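Local structure of maleate cis-trans isomerase (4FQ5) at residues S36-M41 with A221-S226; Q32-S37 with G100-V105. The protein probably catalyses the cis-trans isomerisation of the C2-C3 double bond of maleate, converting it to fumarate. The protein carries 1 engineered substitution. One frame throughout, in Å; residues are numbered along the deposited sequence.

Interaction 1: residues S36-M41 with A221-S226. Engineered in segment 221-226: Ala221 (natural residue Cys). With MAE (maleic acid), chain C.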
loop_
_atom_site.group_PDB
_atom_site.type_symbol
_atom_site.label_atom_id
_atom_site.label_comp_id
_atom_site.label_asym_id
_atom_site.label_seq_id
_atom_site.Cartn_x
_atom_site.Cartn_y
_atom_site.Cartn_z
ATOM N N SER A 36 18.950 9.980 -18.603
ATOM C CA SER A 36 18.266 8.889 -19.306
ATOM C C SER A 36 18.570 7.503 -18.701
ATOM O O SER A 36 17.685 6.640 -18.623
ATOM C CB SER A 36 18.614 8.909 -20.793
ATOM O OG SER A 36 19.997 8.662 -20.993
ATOM N N SER A 37 19.815 7.309 -18.267
ATOM C CA SER A 37 20.260 6.034 -17.702
ATOM C C SER A 37 19.957 5.897 -16.203
ATOM O O SER A 37 20.195 4.835 -15.615
ATOM C CB SER A 37 21.756 5.858 -17.930
ATOM O OG SER A 37 22.466 6.907 -17.314
ATOM N N ASN A 38 19.452 6.969 -15.592
ATOM C CA ASN A 38 19.131 6.948 -14.171
ATOM C C ASN A 38 17.864 6.131 -13.921
ATOM O O ASN A 38 16.853 6.321 -14.600
ATOM C CB ASN A 38 18.996 8.372 -13.618
ATOM C CG ASN A 38 18.862 8.408 -12.105
ATOM O OD1 ASN A 38 17.823 8.063 -11.554
ATOM N ND2 ASN A 38 19.919 8.838 -11.425
ATOM N N ILE A 39 17.940 5.215 -12.956
ATOM C CA ILE A 39 16.796 4.385 -12.553
ATOM C C ILE A 39 16.453 4.580 -11.074
ATOM O O ILE A 39 15.339 4.280 -10.636
ATOM C CB ILE A 39 17.030 2.879 -12.827
ATOM C CG1 ILE A 39 18.339 2.389 -12.195
ATOM C CG2 ILE A 39 16.999 2.583 -14.324
ATOM C CD1 ILE A 39 18.345 0.905 -11.881
ATOM N N THR A 40 17.407 5.104 -10.313
ATOM C CA THR A 40 17.281 5.164 -8.857
ATOM C C THR A 40 16.392 6.309 -8.375
ATOM O O THR A 40 15.650 6.143 -7.407
ATOM C CB THR A 40 18.670 5.184 -8.186
ATOM O OG1 THR A 40 19.380 4.002 -8.562
ATOM C CG2 THR A 40 18.576 5.247 -6.660
ATOM N N MET A 41 16.450 7.461 -9.043
ATOM C CA MET A 41 15.574 8.572 -8.683
ATOM C C MET A 41 14.104 8.167 -8.795
ATOM O O MET A 41 13.306 8.452 -7.898
ATOM C CB MET A 41 15.848 9.820 -9.528
ATOM C CG MET A 41 15.144 11.071 -9.010
ATOM S SD MET A 41 16.048 11.971 -7.728
ATOM C CE MET A 41 16.520 10.671 -6.602
ATOM N N ALA A 221 25.134 11.346 -5.027
ATOM C CA ALA A 221 24.551 11.014 -6.314
ATOM C C ALA A 221 23.159 10.442 -6.157
ATOM O O ALA A 221 22.803 9.860 -5.128
ATOM C CB ALA A 221 25.428 10.030 -7.061
ATOM N N VAL A 222 22.393 10.581 -7.223
ATOM C CA VAL A 222 21.015 10.181 -7.248
ATOM C C VAL A 222 20.864 8.806 -7.920
ATOM O O VAL A 222 19.843 8.140 -7.761
ATOM C CB VAL A 222 20.207 11.337 -7.880
ATOM C CG1 VAL A 222 19.318 10.892 -9.023
ATOM C CG2 VAL A 222 19.461 12.112 -6.802
ATOM N N GLN A 223 21.900 8.361 -8.633
ATOM C CA GLN A 223 21.897 7.016 -9.221
ATOM C C GLN A 223 22.277 5.905 -8.233
ATOM O O GLN A 223 21.799 4.779 -8.357
ATOM C CB GLN A 223 22.800 6.941 -10.460
ATOM C CG GLN A 223 22.817 5.592 -11.174
ATOM C CD GLN A 223 21.552 5.295 -11.962
ATOM O OE1 GLN A 223 20.427 5.470 -11.471
ATOM N NE2 GLN A 223 21.731 4.811 -13.189
ATOM N N MET A 224 23.145 6.210 -7.274
ATOM C CA MET A 224 23.612 5.191 -6.339
ATOM C C MET A 224 22.538 4.919 -5.289
ATOM O O MET A 224 22.184 5.820 -4.538
ATOM C CB MET A 224 24.907 5.634 -5.662
ATOM C CG MET A 224 25.468 4.576 -4.734
ATOM S SD MET A 224 27.127 4.936 -4.150
ATOM C CE MET A 224 26.857 6.293 -3.019
ATOM N N PRO A 225 22.009 3.680 -5.243
ATOM C CA PRO A 225 20.974 3.344 -4.258
ATOM C C PRO A 225 21.501 3.473 -2.839
ATOM O O PRO A 225 22.626 3.055 -2.553
ATOM C CB PRO A 225 20.640 1.875 -4.565
ATOM C CG PRO A 225 21.175 1.615 -5.927
ATOM C CD PRO A 225 22.350 2.532 -6.104
ATOM N N SER A 226 20.707 4.060 -1.955
ATOM C CA SER A 226 21.140 4.229 -0.577
ATOM C C SER A 226 19.988 4.147 0.407
ATOM O O SER A 226 20.207 3.927 1.594
ATOM C CB SER A 226 21.875 5.559 -0.400
ATOM O OG SER A 226 20.999 6.649 -0.626
HETATM C C1 MAE C . 23.012 10.401 -11.505
HETATM O O1 MAE C . 22.353 9.610 -12.199
HETATM O O2 MAE C . 23.449 10.128 -10.378
HETATM C C2 MAE C . 23.310 11.724 -12.075
HETATM C C3 MAE C . 23.724 12.766 -11.378
HETATM C C4 MAE C . 23.930 12.782 -9.912
HETATM O O3 MAE C . 25.077 12.903 -9.491
HETATM O O4 MAE C . 22.979 12.719 -9.125
#
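The maleate pocket has one of its walls where Asn38 meets Val222 and Gln223, in two loops that each follow a strand of a different parallel sheet. Gln223 carries the junction: its CG is anti to the backbone N (chi1 -178°) and the chain then bends at chi2, which lays the terminal amide alongside the backbone of residues 37-40. Gln223 OE1 takes two N-H groups: Ile39 N at 2.9 Å, in the carbonyl plane and on a lone pair, and Thr40 N at 3.3 Å, nearly along the C=O axis. Gln223 NE2 donates to Ser37 O (2.9 Å), which it meets from above that carbonyl's plane, and also to Asn190 O. Thr40 OG1 donates to the backbone O of Gln223. The Asn38 amide slides past that of Gln223 in the reverse direction, their planes 26° apart. Asn38 OD1 accepts from Met41 N, an Asx motif, while Asn38 ND2 reaches maleate O1 at 2.7 Å. Gln223 N bonds O2 of the same carboxylate, and Val222 N binds O4 of the other at 2.9 Å. Val222 also packs against the thioether of Met41. A leucine in place of Gln223 would probably leave Ile39 N and Thr40 N without their acceptor and the Asn38 loop less firmly set. Gln223 thus acts in both shells: its backbone N holds the ligand, and its side chain probably helps to position the loop bearing Asn38.

Interaction 2: residues Q32-S37 with G100-V105. With MAE (maleic acid), chain C.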
loop_
_atom_site.group_PDB
_atom_site.type_symbol
_atom_site.label_atom_id
_atom_site.label_comp_id
_atom_site.label_asym_id
_atom_site.label_seq_id
_atom_site.Cartn_x
_atom_site.Cartn_y
_atom_site.Cartn_z
ATOM N N GLN A 32 9.873 14.836 -12.551
ATOM C CA GLN A 32 11.291 14.555 -12.347
ATOM C C GLN A 32 12.092 14.669 -13.642
ATOM O O GLN A 32 11.803 13.983 -14.620
ATOM C CB GLN A 32 11.493 13.176 -11.697
ATOM C CG GLN A 32 10.733 13.015 -10.384
ATOM C CD GLN A 32 11.335 11.965 -9.473
ATOM O OE1 GLN A 32 11.049 10.767 -9.600
ATOM N NE2 GLN A 32 12.155 12.413 -8.524
ATOM N N ILE A 33 13.093 15.547 -13.640
ATOM C CA ILE A 33 14.042 15.629 -14.760
ATOM C C ILE A 33 15.217 14.704 -14.443
ATOM O O ILE A 33 16.021 15.002 -13.565
ATOM C CB ILE A 33 14.545 17.078 -14.994
ATOM C CG1 ILE A 33 13.366 18.028 -15.251
ATOM C CG2 ILE A 33 15.553 17.121 -16.142
ATOM C CD1 ILE A 33 13.730 19.502 -15.205
ATOM N N VAL A 34 15.308 13.581 -15.155
ATOM C CA VAL A 34 16.289 12.544 -14.816
ATOM C C VAL A 34 17.248 12.257 -15.970
ATOM O O VAL A 34 16.842 12.315 -17.135
ATOM C CB VAL A 34 15.620 11.216 -14.345
ATOM C CG1 VAL A 34 14.711 11.455 -13.146
ATOM C CG2 VAL A 34 14.831 10.551 -15.465
ATOM N N PRO A 35 18.523 11.942 -15.648
ATOM C CA PRO A 35 19.415 11.392 -16.667
ATOM C C PRO A 35 18.767 10.168 -17.300
ATOM O O PRO A 35 18.090 9.406 -16.606
ATOM C CB PRO A 35 20.655 10.982 -15.863
ATOM C CG PRO A 35 20.664 11.914 -14.702
ATOM C CD PRO A 35 19.212 12.121 -14.353
ATOM N N SER A 36 18.950 9.980 -18.603
ATOM C CA SER A 36 18.266 8.889 -19.306
ATOM C C SER A 36 18.570 7.503 -18.701
ATOM O O SER A 36 17.685 6.640 -18.623
ATOM C CB SER A 36 18.614 8.909 -20.793
ATOM O OG SER A 36 19.997 8.662 -20.993
ATOM N N SER A 37 19.815 7.309 -18.267
ATOM C CA SER A 37 20.260 6.034 -17.702
ATOM C C SER A 37 19.957 5.897 -16.203
ATOM O O SER A 37 20.195 4.835 -15.615
ATOM C CB SER A 37 21.756 5.858 -17.930
ATOM O OG SER A 37 22.466 6.907 -17.314
ATOM N N GLY A 100 11.616 18.379 -9.968
ATOM C CA GLY A 100 12.949 18.141 -9.432
ATOM C C GLY A 100 13.948 17.793 -10.515
ATOM O O GLY A 100 13.730 16.875 -11.300
ATOM N N TYR A 101 15.043 18.547 -10.560
ATOM C CA TYR A 101 16.181 18.239 -11.422
ATOM C C TYR A 101 17.041 17.270 -10.627
ATOM O O TYR A 101 17.622 17.639 -9.603
ATOM C CB TYR A 101 16.940 19.530 -11.743
ATOM C CG TYR A 101 18.115 19.426 -12.697
ATOM C CD1 TYR A 101 18.075 20.053 -13.939
ATOM C CD2 TYR A 101 19.288 18.748 -12.341
ATOM C CE1 TYR A 101 19.154 19.994 -14.817
ATOM C CE2 TYR A 101 20.369 18.673 -13.214
ATOM C CZ TYR A 101 20.300 19.307 -14.450
ATOM O OH TYR A 101 21.366 19.254 -15.324
ATOM N N ALA A 102 17.116 16.029 -11.103
ATOM C CA ALA A 102 17.686 14.923 -10.324
ATOM C C ALA A 102 19.217 14.899 -10.151
ATOM O O ALA A 102 19.706 14.526 -9.087
ATOM C CB ALA A 102 17.199 13.592 -10.873
ATOM N N CYS A 103 19.995 15.297 -11.142
ATOM C CA CYS A 103 21.437 15.062 -11.064
ATOM C C CYS A 103 22.255 16.157 -10.365
ATOM O O CYS A 103 22.503 17.226 -10.884
ATOM C CB CYS A 103 21.990 14.778 -12.451
ATOM S SG CYS A 103 23.718 14.319 -12.547
ATOM N N LEU A 104 22.692 15.821 -9.175
ATOM C CA LEU A 104 23.476 16.690 -8.294
ATOM C C LEU A 104 24.769 17.180 -8.946
ATOM O O LEU A 104 25.056 18.370 -8.935
ATOM C CB LEU A 104 23.794 15.929 -6.997
ATOM C CG LEU A 104 24.713 16.300 -5.814
ATOM C CD1 LEU A 104 26.092 16.849 -6.172
ATOM C CD2 LEU A 104 24.031 17.168 -4.773
ATOM N N VAL A 105 25.544 16.254 -9.501
ATOM C CA VAL A 105 26.867 16.584 -10.022
ATOM C C VAL A 105 26.811 17.435 -11.306
ATOM O O VAL A 105 27.711 18.230 -11.571
ATOM C CB VAL A 105 27.760 15.327 -10.172
ATOM C CG1 VAL A 105 27.369 14.495 -11.391
ATOM C CG2 VAL A 105 29.228 15.720 -10.213
HETATM C C1 MAE C . 23.012 10.401 -11.505
HETATM O O1 MAE C . 22.353 9.610 -12.199
HETATM O O2 MAE C . 23.449 10.128 -10.378
HETATM C C2 MAE C . 23.310 11.724 -12.075
HETATM C C3 MAE C . 23.724 12.766 -11.378
HETATM C C4 MAE C . 23.930 12.782 -9.912
HETATM O O3 MAE C . 25.077 12.903 -9.491
HETATM O O4 MAE C . 22.979 12.719 -9.125
#
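Gly100 O receives Ile33 N at 2.8 Å, with an N-H...O angle of 163°, and is also approached by the CA-H of Gln32. One step on, Ile33 O accepts Ala102 N at 2.9 Å, completing the pairing of two neighbouring parallel strands, 27-35 and 98-101. Ile33 and Tyr101 share a face of this sheet, which helix 84-92 covers through Cys87 and Leu91; Gln32 lies on the other face, against Met41 and Ile45 of helix 41-52. Beyond the last bridge the contact turns apolar. Val34 CG1 touches Ala102 CB at 4.0 Å, and the Pro35 ring sets CG against Cys103 CB (3.9 Å). Pro35 CG also lies 3.7 Å from C2 of maleate, making the proline part of the pocket wall. Cys103, the predicted nucleophile, stands at the N-cap position of helix 104-108. An anti first torsion (chi1 -175°) carries Cys103 SG out to maleate C3, to which it is joined by a covalent bond of 1.9 Å. From the first turn of the helix Leu104 N and Val105 N reach one oxygen each of a single carboxylate, O4 and O3, both weakly. Strand pairing therefore probably helps to set where Cys103 emerges, and the helix start that follows probably helps to offset the negative charge of the carboxylate beside the carbon bonded to SG.

Overall arrangement
Both interactions are buried, start from the same run of chain at Ser36 and Ser37, and touch the maleate. Interaction 2 is an extension of regular structure: two adjacent strands of one parallel sheet, paired through their backbones. Strand 98-101 leads on to Cys103, the predicted nucleophile, and a helix start, while strand 27-35 leads into the loop of interaction 1. Interaction 1 joins that loop to the one after strand 215-217 of the second sheet, held across mainly by the side-chain amide of Gln223 and the hydroxyl of Thr40. The two meet directly, Met41 SD packing on Ala102 CB and Val222 CG2 on Ala102 O. Near the shared serines a second subunit approaches, Asp93 of that chain bonding Ser36 OG.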